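Local structure of uncharacterized protein (Klebsiella pneumoniae, 2A2L) at residues Q19-V24 against T46-R51; V33-S38 against Q131-C136. The protein is of unknown function but, as an HbpS-like protein, may take part in haem binding or degradation. All coordinates share one frame; numbering follows the deposited sequence.

How the contacts relate
Both contacts are buried and pack a helix on the same side of the antiparallel sheet, contact 2 just ahead of one of its strands. Contact 1 sets helix 14-30 on strand 46-51, one of the two outermost strands of the sheet within the chain, and mixes a methyl group with a glutamine amide where a second subunit extends the sheet. Contact 2 is purely aliphatic. It joins helix 127-143 to the residues leading into strand 36-41, within a single subunit, and its far end reaches a partly exposed valine. The two meet around Phe37, among other places: its O probably accepts a hydrogen bond from Gln50 N (2.8 Å), joining neighbouring strands, while its ring atom CE2 lies 3.6 Å from Ala21 N of helix 14-30.

Contact 1. Residues Q19-V24 against T46-R51; sequences QMAAAV and TLLIQR
Gln50 reaches from strand 46-51 to helix 14-30 and meets Ala21 with the end of its side chain. CG is anti to the backbone N (chi1 178°) and the chain stays extended to CD, which carries the amide to the helix. Gln50 CB lies 3.6 Å from Leu48 CD2, its neighbour on the same face of the strand, and is too far from the helix to touch it, as is CG. From CD onward the chain packs on Ala21. The methyl CB of Ala21 sits above the amide plane and off to one side, 4.1 Å from Gln50 OE1 and 3.8 Å from Gln50 NE2. NE2 also comes within 3.8 Å of Ala21 O, too long for a hydrogen bond, so the helix touches the amide by van der Waals contact alone. OE1 instead accepts a hydrogen bond from Gln18 NE2 of the second subunit, which should limit rotation of the amide. Leu48 adds a looser apolar contact, its CD2 4.3 Å from Ala21 CB. A classic beta bulge, in which Leu47 and Leu48 both face Val39, locally offsets the pairing with strand 36-41. Helix 14-30 thus lies on one face of the sheet, flanked by helix 127-143 through Met20 and Val24; Ile49 and Arg51 turn to helix 59-72, and strand 46-51 pairs antiparallel with a strand of the second subunit.

Contact 2. Residues V33-S38 against Q131-C136; sequences VAVVFS and QLLAQC
Leu133 and Val35 approach tip to tip, methyl against methyl, and this is the tight part of the contact. CD1 of Leu133 does all the close touching: it stands 3.8 Å from Val35 CG1 and 4.1 Å from Val35 CG2, so the leucine methyl faces the fork of the valine. Leu133 CG is anti to its carbonyl carbon (chi1 -65°), and the branch beyond it extends from the helix toward the chain entering strand 36-41. The interaction is wholly apolar, with both residues buried. Val122 of strand 116-123 packs on Leu133 as well as on Val35, and Met52 also touches the valine. The contact lies at the start of strand 36-41 of an antiparallel sheet whose order is 46-51, 36-41, 116-123, 107-111, with helices 14-30 and 127-143 on one face and helix 59-72 on the other, a three-layer helix-sheet-helix arrangement consistent with the GAF clan. Residues of alternating facing divide between these layers: Val35 and Phe37 meet the helix pair, whereas Ser38 OG and Ser63 OG of helix 59-72 share a hydrogen bond. Away from Val35 the fit slackens. On one side the Phe37 ring comes no nearer than 5.2 Å to segment 131-136, and it packs instead on Met20 and Val24 of helix 14-30. On the other, Val33 is partly exposed, and its CG1 reaches Leu133 CD1 at 4.3 Å. Farther round helix 127-143, Leu132 and Gln135 are exposed to solvent, while Lys27 of helix 14-30 lies against Leu133 and Cys136.

Contact 1. Residues Q19-V24 against T46-R51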
loop_
_atom_site.group_PDB
_atom_site.type_symbol
_atom_site.label_atom_id
_atom_site.label_comp_id
_atom_site.label_asym_id
_atom_site.label_seq_id
_atom_site.Cartn_x
_atom_site.Cartn_y
_atom_site.Cartn_z
ATOM N N GLN A 19 -17.369 -23.822 16.316
ATOM C CA GLN A 19 -18.530 -23.930 17.169
ATOM C C GLN A 19 -19.134 -22.570 17.491
ATOM O O GLN A 19 -20.348 -22.405 17.389
ATOM C CB GLN A 19 -18.178 -24.685 18.451
ATOM C CG GLN A 19 -17.706 -26.120 18.227
ATOM C CD GLN A 19 -18.689 -26.985 17.412
ATOM O OE1 GLN A 19 -19.813 -27.278 17.850
ATOM N NE2 GLN A 19 -18.257 -27.400 16.225
ATOM N N MET A 20 -18.296 -21.597 17.861
ATOM C CA MET A 20 -18.752 -20.197 18.051
ATOM C C MET A 20 -19.289 -19.522 16.791
ATOM O O MET A 20 -20.073 -18.581 16.876
ATOM C CB MET A 20 -17.665 -19.312 18.644
ATOM C CG MET A 20 -16.795 -19.949 19.710
ATOM S SD MET A 20 -15.230 -19.052 19.835
ATOM C CE MET A 20 -15.686 -17.958 21.079
ATOM N N ALA A 21 -18.873 -19.995 15.627
ATOM C CA ALA A 21 -19.480 -19.556 14.386
ATOM C C ALA A 21 -20.960 -19.923 14.328
ATOM O O ALA A 21 -21.774 -19.155 13.800
ATOM C CB ALA A 21 -18.724 -20.117 13.181
ATOM N N ALA A 22 -21.316 -21.087 14.874
ATOM C CA ALA A 22 -22.667 -21.589 14.718
ATOM C C ALA A 22 -23.580 -20.913 15.716
ATOM O O ALA A 22 -24.750 -20.652 15.420
ATOM C CB ALA A 22 -22.717 -23.099 14.877
ATOM N N ALA A 23 -23.035 -20.628 16.894
ATOM C CA ALA A 23 -23.746 -19.908 17.935
ATOM C C ALA A 23 -24.163 -18.552 17.383
ATOM O O ALA A 23 -25.356 -18.246 17.300
ATOM C CB ALA A 23 -22.848 -19.727 19.159
ATOM N N VAL A 24 -23.162 -17.773 16.989
ATOM C CA VAL A 24 -23.326 -16.462 16.366
ATOM C C VAL A 24 -24.325 -16.490 15.212
ATOM O O VAL A 24 -25.209 -15.639 15.141
ATOM C CB VAL A 24 -21.937 -15.913 15.907
ATOM C CG1 VAL A 24 -22.061 -14.745 14.928
ATOM C CG2 VAL A 24 -21.123 -15.506 17.111
ATOM N N THR A 46 -5.420 -15.345 11.542
ATOM C CA THR A 46 -6.724 -15.695 11.083
ATOM C C THR A 46 -6.912 -17.197 11.228
ATOM O O THR A 46 -6.137 -17.972 10.677
ATOM C CB THR A 46 -6.878 -15.299 9.616
ATOM O OG1 THR A 46 -6.340 -13.994 9.424
ATOM C CG2 THR A 46 -8.318 -15.306 9.197
ATOM N N LEU A 47 -7.913 -17.598 12.004
ATOM C CA LEU A 47 -8.361 -18.989 12.010
ATOM C C LEU A 47 -9.573 -19.076 11.110
ATOM O O LEU A 47 -9.588 -19.853 10.174
ATOM C CB LEU A 47 -8.748 -19.442 13.426
ATOM C CG LEU A 47 -7.656 -19.728 14.449
ATOM C CD1 LEU A 47 -8.268 -19.996 15.833
ATOM C CD2 LEU A 47 -6.818 -20.902 14.000
ATOM N N LEU A 48 -10.586 -18.262 11.391
ATOM C CA LEU A 48 -11.847 -18.322 10.663
ATOM C C LEU A 48 -12.338 -16.928 10.273
ATOM O O LEU A 48 -12.238 -15.990 11.065
ATOM C CB LEU A 48 -12.906 -19.010 11.510
ATOM C CG LEU A 48 -14.182 -19.454 10.795
ATOM C CD1 LEU A 48 -14.531 -20.846 11.274
ATOM C CD2 LEU A 48 -15.323 -18.499 11.104
ATOM N N ILE A 49 -12.871 -16.816 9.053
ATOM C CA ILE A 49 -13.776 -15.719 8.662
ATOM C C ILE A 49 -15.019 -16.267 7.977
ATOM O O ILE A 49 -14.899 -16.998 7.012
ATOM C CB ILE A 49 -13.103 -14.760 7.675
ATOM C CG1 ILE A 49 -11.924 -14.061 8.325
ATOM C CG2 ILE A 49 -14.118 -13.769 7.079
ATOM C CD1 ILE A 49 -11.065 -13.261 7.326
ATOM N N GLN A 50 -16.201 -15.893 8.454
ATOM C CA GLN A 50 -17.452 -16.415 7.924
ATOM C C GLN A 50 -18.523 -15.350 7.698
ATOM O O GLN A 50 -18.965 -14.693 8.647
ATOM C CB GLN A 50 -18.004 -17.466 8.873
ATOM C CG GLN A 50 -19.311 -18.034 8.432
ATOM C CD GLN A 50 -19.740 -19.190 9.272
ATOM O OE1 GLN A 50 -19.198 -20.285 9.136
ATOM N NE2 GLN A 50 -20.717 -18.963 10.156
ATOM N N ARG A 51 -18.938 -15.200 6.442
ATOM C CA ARG A 51 -19.860 -14.141 6.048
ATOM C C ARG A 51 -21.252 -14.665 5.654
ATOM O O ARG A 51 -21.405 -15.415 4.690
ATOM C CB ARG A 51 -19.278 -13.240 4.952
ATOM C CG ARG A 51 -20.256 -12.140 4.524
ATOM C CD ARG A 51 -19.671 -11.120 3.553
ATOM N NE ARG A 51 -19.735 -11.569 2.155
ATOM C CZ ARG A 51 -20.828 -11.542 1.391
ATOM N NH1 ARG A 51 -21.986 -11.092 1.867
ATOM N NH2 ARG A 51 -20.764 -11.966 0.134
#

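Contact 2. Residues V33-S38 against Q131-C136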
loop_
_atom_site.group_PDB
_atom_site.type_symbol
_atom_site.label_atom_id
_atom_site.label_comp_id
_atom_site.label_asym_id
_atom_site.label_seq_id
_atom_site.Cartn_x
_atom_site.Cartn_y
_atom_site.Cartn_z
ATOM N N VAL A 33 -30.547 -10.363 11.773
ATOM C CA VAL A 33 -29.404 -9.641 11.246
ATOM C C VAL A 33 -28.402 -10.592 10.563
ATOM O O VAL A 33 -28.241 -11.731 10.970
ATOM C CB VAL A 33 -28.773 -8.673 12.336
ATOM C CG1 VAL A 33 -27.931 -9.422 13.370
ATOM C CG2 VAL A 33 -27.950 -7.548 11.682
ATOM N N ALA A 34 -27.738 -10.117 9.516
ATOM C CA ALA A 34 -26.689 -10.874 8.839
ATOM C C ALA A 34 -25.312 -10.278 9.112
ATOM O O ALA A 34 -25.046 -9.120 8.784
ATOM C CB ALA A 34 -26.948 -10.905 7.365
ATOM N N VAL A 35 -24.431 -11.078 9.704
ATOM C CA VAL A 35 -23.106 -10.590 10.075
ATOM C C VAL A 35 -21.943 -11.376 9.478
ATOM O O VAL A 35 -22.096 -12.537 9.121
ATOM C CB VAL A 35 -22.946 -10.470 11.600
ATOM C CG1 VAL A 35 -24.008 -9.536 12.185
ATOM C CG2 VAL A 35 -22.972 -11.821 12.257
ATOM N N VAL A 36 -20.772 -10.737 9.393
ATOM C CA VAL A 36 -19.489 -11.465 9.380
ATOM C C VAL A 36 -18.965 -11.837 10.786
ATOM O O VAL A 36 -19.029 -11.030 11.703
ATOM C CB VAL A 36 -18.443 -10.710 8.567
ATOM C CG1 VAL A 36 -17.245 -11.613 8.183
ATOM C CG2 VAL A 36 -19.102 -10.142 7.320
ATOM N N PHE A 37 -18.445 -13.062 10.939
ATOM C CA PHE A 37 -17.789 -13.507 12.177
ATOM C C PHE A 37 -16.357 -13.886 11.879
ATOM O O PHE A 37 -16.074 -14.579 10.889
ATOM C CB PHE A 37 -18.494 -14.727 12.776
ATOM C CG PHE A 37 -17.898 -15.219 14.094
ATOM C CD1 PHE A 37 -17.844 -14.372 15.221
ATOM C CD2 PHE A 37 -17.434 -16.539 14.218
ATOM C CE1 PHE A 37 -17.310 -14.813 16.453
ATOM C CE2 PHE A 37 -16.900 -17.018 15.448
ATOM C CZ PHE A 37 -16.842 -16.154 16.574
ATOM N N SER A 38 -15.451 -13.432 12.735
ATOM C CA SER A 38 -14.046 -13.800 12.597
ATOM C C SER A 38 -13.493 -14.249 13.916
ATOM O O SER A 38 -13.994 -13.828 14.946
ATOM C CB SER A 38 -13.237 -12.660 12.030
ATOM O OG SER A 38 -13.842 -12.214 10.840
ATOM N N GLN A 131 -21.487 -6.520 19.292
ATOM C CA GLN A 131 -20.876 -6.780 20.571
ATOM C C GLN A 131 -21.652 -7.862 21.355
ATOM O O GLN A 131 -21.058 -8.628 22.113
ATOM C CB GLN A 131 -20.794 -5.473 21.347
ATOM C CG GLN A 131 -19.746 -5.480 22.412
ATOM C CD GLN A 131 -19.946 -4.372 23.418
ATOM O OE1 GLN A 131 -20.305 -3.234 23.060
ATOM N NE2 GLN A 131 -19.707 -4.693 24.697
ATOM N N LEU A 132 -22.968 -7.905 21.142
ATOM C CA LEU A 132 -23.888 -8.864 21.770
ATOM C C LEU A 132 -23.641 -10.255 21.184
ATOM O O LEU A 132 -23.816 -11.269 21.860
ATOM C CB LEU A 132 -25.351 -8.438 21.518
ATOM C CG LEU A 132 -26.514 -9.383 21.914
ATOM C CD1 LEU A 132 -27.748 -8.597 22.411
ATOM C CD2 LEU A 132 -26.970 -10.288 20.774
ATOM N N LEU A 133 -23.250 -10.278 19.912
ATOM C CA LEU A 133 -23.024 -11.515 19.190
ATOM C C LEU A 133 -21.604 -11.972 19.439
ATOM O O LEU A 133 -21.285 -13.153 19.299
ATOM C CB LEU A 133 -23.249 -11.307 17.693
ATOM C CG LEU A 133 -24.656 -10.948 17.240
ATOM C CD1 LEU A 133 -24.661 -10.713 15.780
ATOM C CD2 LEU A 133 -25.639 -12.037 17.602
ATOM N N ALA A 134 -20.753 -11.020 19.815
ATOM C CA ALA A 134 -19.380 -11.300 20.149
ATOM C C ALA A 134 -19.291 -11.944 21.526
ATOM O O ALA A 134 -18.559 -12.916 21.692
ATOM C CB ALA A 134 -18.548 -10.033 20.072
ATOM N N GLN A 135 -20.049 -11.420 22.495
ATOM C CA GLN A 135 -20.176 -12.044 23.826
ATOM C C GLN A 135 -20.854 -13.412 23.747
ATOM O O GLN A 135 -20.455 -14.345 24.411
ATOM C CB GLN A 135 -20.941 -11.134 24.794
ATOM C CG GLN A 135 -20.800 -11.504 26.286
ATOM C CD GLN A 135 -19.343 -11.515 26.808
ATOM O OE1 GLN A 135 -18.879 -12.504 27.398
ATOM N NE2 GLN A 135 -18.632 -10.407 26.602
ATOM N N CYS A 136 -21.875 -13.494 22.908
ATOM C CA CYS A 136 -22.552 -14.713 22.535
ATOM C C CYS A 136 -21.593 -15.818 22.098
ATOM O O CYS A 136 -21.753 -16.953 22.500
ATOM C CB CYS A 136 -23.528 -14.358 21.416
ATOM S SG CYS A 136 -24.244 -15.699 20.436
#